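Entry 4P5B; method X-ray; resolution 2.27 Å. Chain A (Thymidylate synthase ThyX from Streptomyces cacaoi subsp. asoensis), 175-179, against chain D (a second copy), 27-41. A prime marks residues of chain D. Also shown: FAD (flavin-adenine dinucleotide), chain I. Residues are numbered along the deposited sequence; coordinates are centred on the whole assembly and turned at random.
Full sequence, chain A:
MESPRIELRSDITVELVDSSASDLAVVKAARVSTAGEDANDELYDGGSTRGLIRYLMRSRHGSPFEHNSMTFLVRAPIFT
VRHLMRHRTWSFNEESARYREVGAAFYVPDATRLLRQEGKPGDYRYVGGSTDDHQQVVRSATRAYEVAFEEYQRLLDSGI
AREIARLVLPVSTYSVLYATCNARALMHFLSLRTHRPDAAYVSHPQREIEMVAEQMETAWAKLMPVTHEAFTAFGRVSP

Chain A, residues 175-179: SVLYA
Chain D (27-41) VKAARVSTAGEDAND

This contact between two copies of the thymidylate synthase ThyX packs one side of a strand segment, through Val176 and Tyr178, against a helix and the residues that follow it, an apolar interface closed by a single direct hydrogen bond. It illustrates how a strand can serve two surroundings at once through the alternation of its side chains. Residues 175-179 are extended throughout, with phi between -96° (Tyr178) and -158° (Leu177) and psi between 123° (Ala179) and 177° (Ser175). Their axis runs nearly antiparallel to that of helix 27-35 of the second copy, at 166°, with a closest approach of 8.3 Å. The CA atoms pair Val176 with Glu37′ at 6.4 Å, Leu177 with Val32′ at 6.6 Å and Tyr178 with Ala29′ at 6.5 Å.

Val176 and Tyr178 direct their CA-to-CB bonds toward the helical segment, whereas Ser175 and Leu177 direct theirs away. Leu177, with both chi angles near +60° (p, p), therefore meets the helix mainly through its backbone, its CA lying 4.4 Å from Val32′ CG2. Val32′, also p, points back toward the strand and fills the space between the two inward residues: its CG2 lies 4.1 Å from Val176 CG1, and its CB lies 3.9 Å from Tyr178 CE2.

Val176 (chi1 53°, p) packs against Gly36′ and Glu37′. Gly36′ leaves helical geometry with phi/psi 70/-152, a positive phi that favours glycine, although its N still bonds Val32′ O at 3.0 Å. Val176 CG1 sits 3.6 Å from Glu37′ N and 3.9 Å from Gly36′ C, so the valine meets backbone here as well as side-chain carbons, with Glu37′ CG 4.0 Å from Val176 CG1.

Tyr178 (chi1 -77°, m; chi2 -64°) covers the most ground. Its CD2 approaches Ala29′ CA at 3.8 Å, with Ala29′ CB, pointing sideways, 4.4 Å from Tyr178 CD2, and its CE2 lies 3.5 Å from Lys28′ O. Farther along the chain, Tyr178 OH donates to Asn40′ OD1 at 2.7 Å, with the acceptor near the ring plane. Asn40′ (chi1 -167°, t) belongs to segment 37-40, which has helical phi/psi. Lys28′, m at chi1 and then extended, begins toward the strand but leads its end away, and its NZ donates to Asn40′ O at 3.0 Å, tying the helix to the segment that carries the tyrosine's partner.

At the other end, one water donates to Ser175 O at 3.0 Å and to Glu37′ OE2 at 3.1 Å. Ser33′, pointing away from the strand, instead serves the flavin: FAD N3 donates to Ser33′ OG at 2.9 Å. One helix thus presents Val32′ to the neighbouring subunit and Ser33′ to the cofactor.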

# COMPACT_ATOMS: atom_id res chain seq x y z
N SER A 175 -25.10 -2.18 -6.61
CA SER A 175 -24.11 -1.34 -7.23
C SER A 175 -23.34 -2.33 -8.07
O SER A 175 -23.68 -3.53 -8.09
CB SER A 175 -23.22 -0.72 -6.11
OG SER A 175 -22.27 0.20 -6.66
N VAL A 176 -22.37 -1.84 -8.83
CA VAL A 176 -21.56 -2.67 -9.71
C VAL A 176 -20.19 -2.05 -9.79
O VAL A 176 -20.07 -0.82 -9.77
CB VAL A 176 -22.19 -2.84 -11.16
CG1 VAL A 176 -22.53 -1.54 -11.81
CG2 VAL A 176 -21.21 -3.67 -12.10
N LEU A 177 -19.16 -2.86 -9.93
CA LEU A 177 -17.82 -2.32 -9.93
C LEU A 177 -16.91 -3.31 -10.62
O LEU A 177 -17.25 -4.49 -10.73
CB LEU A 177 -17.29 -2.12 -8.46
CG LEU A 177 -17.22 -3.30 -7.45
CD1 LEU A 177 -16.20 -4.22 -7.86
CD2 LEU A 177 -16.78 -2.90 -6.12
N TYR A 178 -15.76 -2.82 -11.08
CA TYR A 178 -14.63 -3.61 -11.48
C TYR A 178 -13.69 -3.68 -10.27
O TYR A 178 -13.51 -2.68 -9.54
CB TYR A 178 -13.91 -2.88 -12.61
CG TYR A 178 -14.62 -3.01 -13.92
CD1 TYR A 178 -14.76 -4.28 -14.53
CD2 TYR A 178 -15.21 -1.92 -14.53
CE1 TYR A 178 -15.41 -4.43 -15.70
CE2 TYR A 178 -15.90 -2.05 -15.72
CZ TYR A 178 -15.99 -3.32 -16.30
OH TYR A 178 -16.65 -3.54 -17.47
N ALA A 179 -13.14 -4.86 -10.01
CA ALA A 179 -12.31 -5.11 -8.84
C ALA A 179 -11.07 -5.90 -9.37
O ALA A 179 -11.23 -6.96 -10.01
CB ALA A 179 -13.08 -5.94 -7.78
N VAL D 27 -11.12 2.63 -20.29
CA VAL D 27 -12.41 3.24 -20.66
C VAL D 27 -13.55 2.53 -19.93
O VAL D 27 -14.40 3.15 -19.30
CB VAL D 27 -12.61 3.13 -22.24
CG1 VAL D 27 -13.97 3.53 -22.62
CG2 VAL D 27 -11.58 3.98 -23.00
N LYS D 28 -13.58 1.22 -20.02
CA LYS D 28 -14.56 0.40 -19.26
C LYS D 28 -14.61 0.72 -17.80
O LYS D 28 -15.68 1.05 -17.25
CB LYS D 28 -14.35 -1.09 -19.48
CG LYS D 28 -14.81 -1.51 -20.90
CD LYS D 28 -14.55 -2.99 -21.14
CE LYS D 28 -15.18 -3.48 -22.46
NZ LYS D 28 -15.44 -5.01 -22.45
N ALA D 29 -13.43 0.77 -17.20
CA ALA D 29 -13.30 1.12 -15.80
C ALA D 29 -13.80 2.49 -15.45
O ALA D 29 -14.40 2.66 -14.38
CB ALA D 29 -11.89 0.90 -15.32
N ALA D 30 -13.62 3.47 -16.33
CA ALA D 30 -14.18 4.78 -16.07
C ALA D 30 -15.67 4.81 -16.35
O ALA D 30 -16.41 5.57 -15.76
CB ALA D 30 -13.47 5.82 -16.94
N ARG D 31 -16.13 4.01 -17.30
CA ARG D 31 -17.52 4.14 -17.70
C ARG D 31 -18.46 3.50 -16.74
O ARG D 31 -19.65 3.89 -16.70
CB ARG D 31 -17.77 3.56 -19.07
CG ARG D 31 -17.33 4.49 -20.17
CD ARG D 31 -18.31 5.63 -20.33
NE ARG D 31 -19.54 5.22 -21.05
CZ ARG D 31 -20.67 5.93 -21.08
NH1 ARG D 31 -20.80 7.06 -20.38
NH2 ARG D 31 -21.72 5.47 -21.75
N VAL D 32 -17.97 2.50 -15.99
CA VAL D 32 -18.79 1.92 -14.94
C VAL D 32 -19.37 2.97 -13.98
O VAL D 32 -20.47 2.81 -13.50
CB VAL D 32 -18.10 0.78 -14.18
CG1 VAL D 32 -17.08 1.31 -13.13
CG2 VAL D 32 -19.12 -0.10 -13.50
N SER D 33 -18.65 4.07 -13.76
CA SER D 33 -19.11 5.11 -12.85
C SER D 33 -20.34 5.78 -13.33
O SER D 33 -21.24 6.06 -12.54
CB SER D 33 -18.01 6.16 -12.64
OG SER D 33 -16.98 5.49 -11.91
N THR D 34 -20.37 6.10 -14.62
CA THR D 34 -21.41 6.91 -15.14
C THR D 34 -22.45 6.09 -15.90
O THR D 34 -23.59 6.55 -16.05
CB THR D 34 -20.83 8.03 -16.10
OG1 THR D 34 -20.16 7.41 -17.19
CG2 THR D 34 -19.83 8.93 -15.34
N ALA D 35 -22.09 4.88 -16.35
CA ALA D 35 -23.01 4.06 -17.13
C ALA D 35 -23.44 2.76 -16.47
O ALA D 35 -24.32 2.06 -16.96
CB ALA D 35 -22.43 3.77 -18.54
N GLY D 36 -22.84 2.41 -15.35
CA GLY D 36 -23.24 1.23 -14.67
C GLY D 36 -22.86 -0.02 -15.42
O GLY D 36 -21.87 -0.02 -16.15
N GLU D 37 -23.65 -1.07 -15.22
CA GLU D 37 -23.45 -2.40 -15.83
C GLU D 37 -23.15 -2.36 -17.33
O GLU D 37 -22.28 -3.10 -17.85
CB GLU D 37 -24.72 -3.24 -15.65
CG GLU D 37 -25.09 -3.50 -14.23
CD GLU D 37 -25.97 -4.70 -14.09
OE1 GLU D 37 -26.45 -5.19 -15.17
OE2 GLU D 37 -26.17 -5.16 -12.92
N ASP D 38 -23.86 -1.47 -18.00
CA ASP D 38 -23.77 -1.35 -19.45
C ASP D 38 -22.35 -1.11 -19.96
O ASP D 38 -22.01 -1.56 -21.06
CB ASP D 38 -24.79 -0.29 -19.95
CG ASP D 38 -26.28 -0.82 -19.99
OD1 ASP D 38 -27.23 0.01 -20.12
OD2 ASP D 38 -26.52 -2.06 -19.89
N ALA D 39 -21.52 -0.43 -19.15
CA ALA D 39 -20.11 -0.19 -19.50
C ALA D 39 -19.36 -1.48 -19.93
O ALA D 39 -18.48 -1.45 -20.80
CB ALA D 39 -19.37 0.46 -18.33
N ASN D 40 -19.70 -2.61 -19.32
CA ASN D 40 -18.99 -3.83 -19.64
C ASN D 40 -19.26 -4.35 -21.07
O ASN D 40 -18.36 -4.89 -21.69
CB ASN D 40 -19.21 -4.95 -18.61
CG ASN D 40 -18.20 -6.11 -18.80
OD1 ASN D 40 -16.98 -5.89 -18.83
ND2 ASN D 40 -18.70 -7.33 -18.97
N ASP D 41 -20.48 -4.14 -21.58
CA ASP D 41 -20.84 -4.50 -22.96
C ASP D 41 -20.82 -3.35 -23.99
O ASP D 41 -21.18 -3.58 -25.14
CB ASP D 41 -22.22 -5.17 -22.98
CG ASP D 41 -22.32 -6.35 -22.00
OD1 ASP D 41 -21.39 -7.22 -22.00
OD2 ASP D 41 -23.35 -6.43 -21.24
PA FAD I . -5.66 5.99 -2.25
O1A FAD I . -4.86 6.13 -0.99
O2A FAD I . -6.19 4.56 -2.76
O5B FAD I . -4.11 5.79 -3.01
C5B FAD I . -3.20 6.99 -2.86
C4B FAD I . -2.08 7.17 -3.88
O4B FAD I . -1.39 5.95 -3.62
C3B FAD I . -2.48 7.11 -5.36
O3B FAD I . -2.67 8.43 -5.92
C2B FAD I . -1.32 6.34 -6.00
O2B FAD I . -0.16 7.15 -6.33
C1B FAD I . -0.93 5.38 -4.86
N9A FAD I . -1.45 3.98 -4.88
C8A FAD I . -2.04 3.31 -3.85
N7A FAD I . -2.31 2.06 -4.27
C5A FAD I . -1.91 1.95 -5.56
C6A FAD I . -1.93 0.91 -6.50
N6A FAD I . -2.46 -0.30 -6.21
N1A FAD I . -1.39 1.15 -7.71
C2A FAD I . -0.86 2.34 -8.04
N3A FAD I . -0.82 3.35 -7.20
C4A FAD I . -1.34 3.17 -5.96
N1 FAD I . -14.23 6.19 -7.45
C2 FAD I . -15.03 5.31 -8.26
O2 FAD I . -15.02 4.10 -8.07
N3 FAD I . -15.87 5.88 -9.24
C4 FAD I . -15.88 7.31 -9.40
O4 FAD I . -16.59 7.86 -10.25
C4X FAD I . -15.06 8.13 -8.61
N5 FAD I . -15.09 9.50 -8.81
C5X FAD I . -14.45 10.37 -7.92
C6 FAD I . -14.72 11.74 -8.06
C7 FAD I . -14.13 12.66 -7.21
C7M FAD I . -14.50 14.15 -7.47
C8 FAD I . -13.20 12.20 -6.20
C8M FAD I . -12.55 13.24 -5.26
C9 FAD I . -12.94 10.81 -6.04
C9A FAD I . -13.58 9.88 -6.91
N10 FAD I . -13.44 8.44 -6.84
C10 FAD I . -14.25 7.59 -7.63
C1' FAD I . -12.54 7.75 -5.89
C2' FAD I . -11.21 7.52 -6.62
O2' FAD I . -11.39 6.60 -7.71
C3' FAD I . -10.09 7.12 -5.68
O3' FAD I . -10.02 5.72 -5.37
C4' FAD I . -10.14 7.99 -4.39
O4' FAD I . -10.25 9.38 -4.84
C5' FAD I . -8.84 7.81 -3.62
O5' FAD I . -7.83 8.17 -4.55
P FAD I . -6.53 7.34 -4.76
O1P FAD I . -6.78 6.02 -5.39
O2P FAD I . -5.64 8.33 -5.65
O3P FAD I . -5.76 7.33 -3.35
O HOH W 1 -25.85 -3.79 -10.17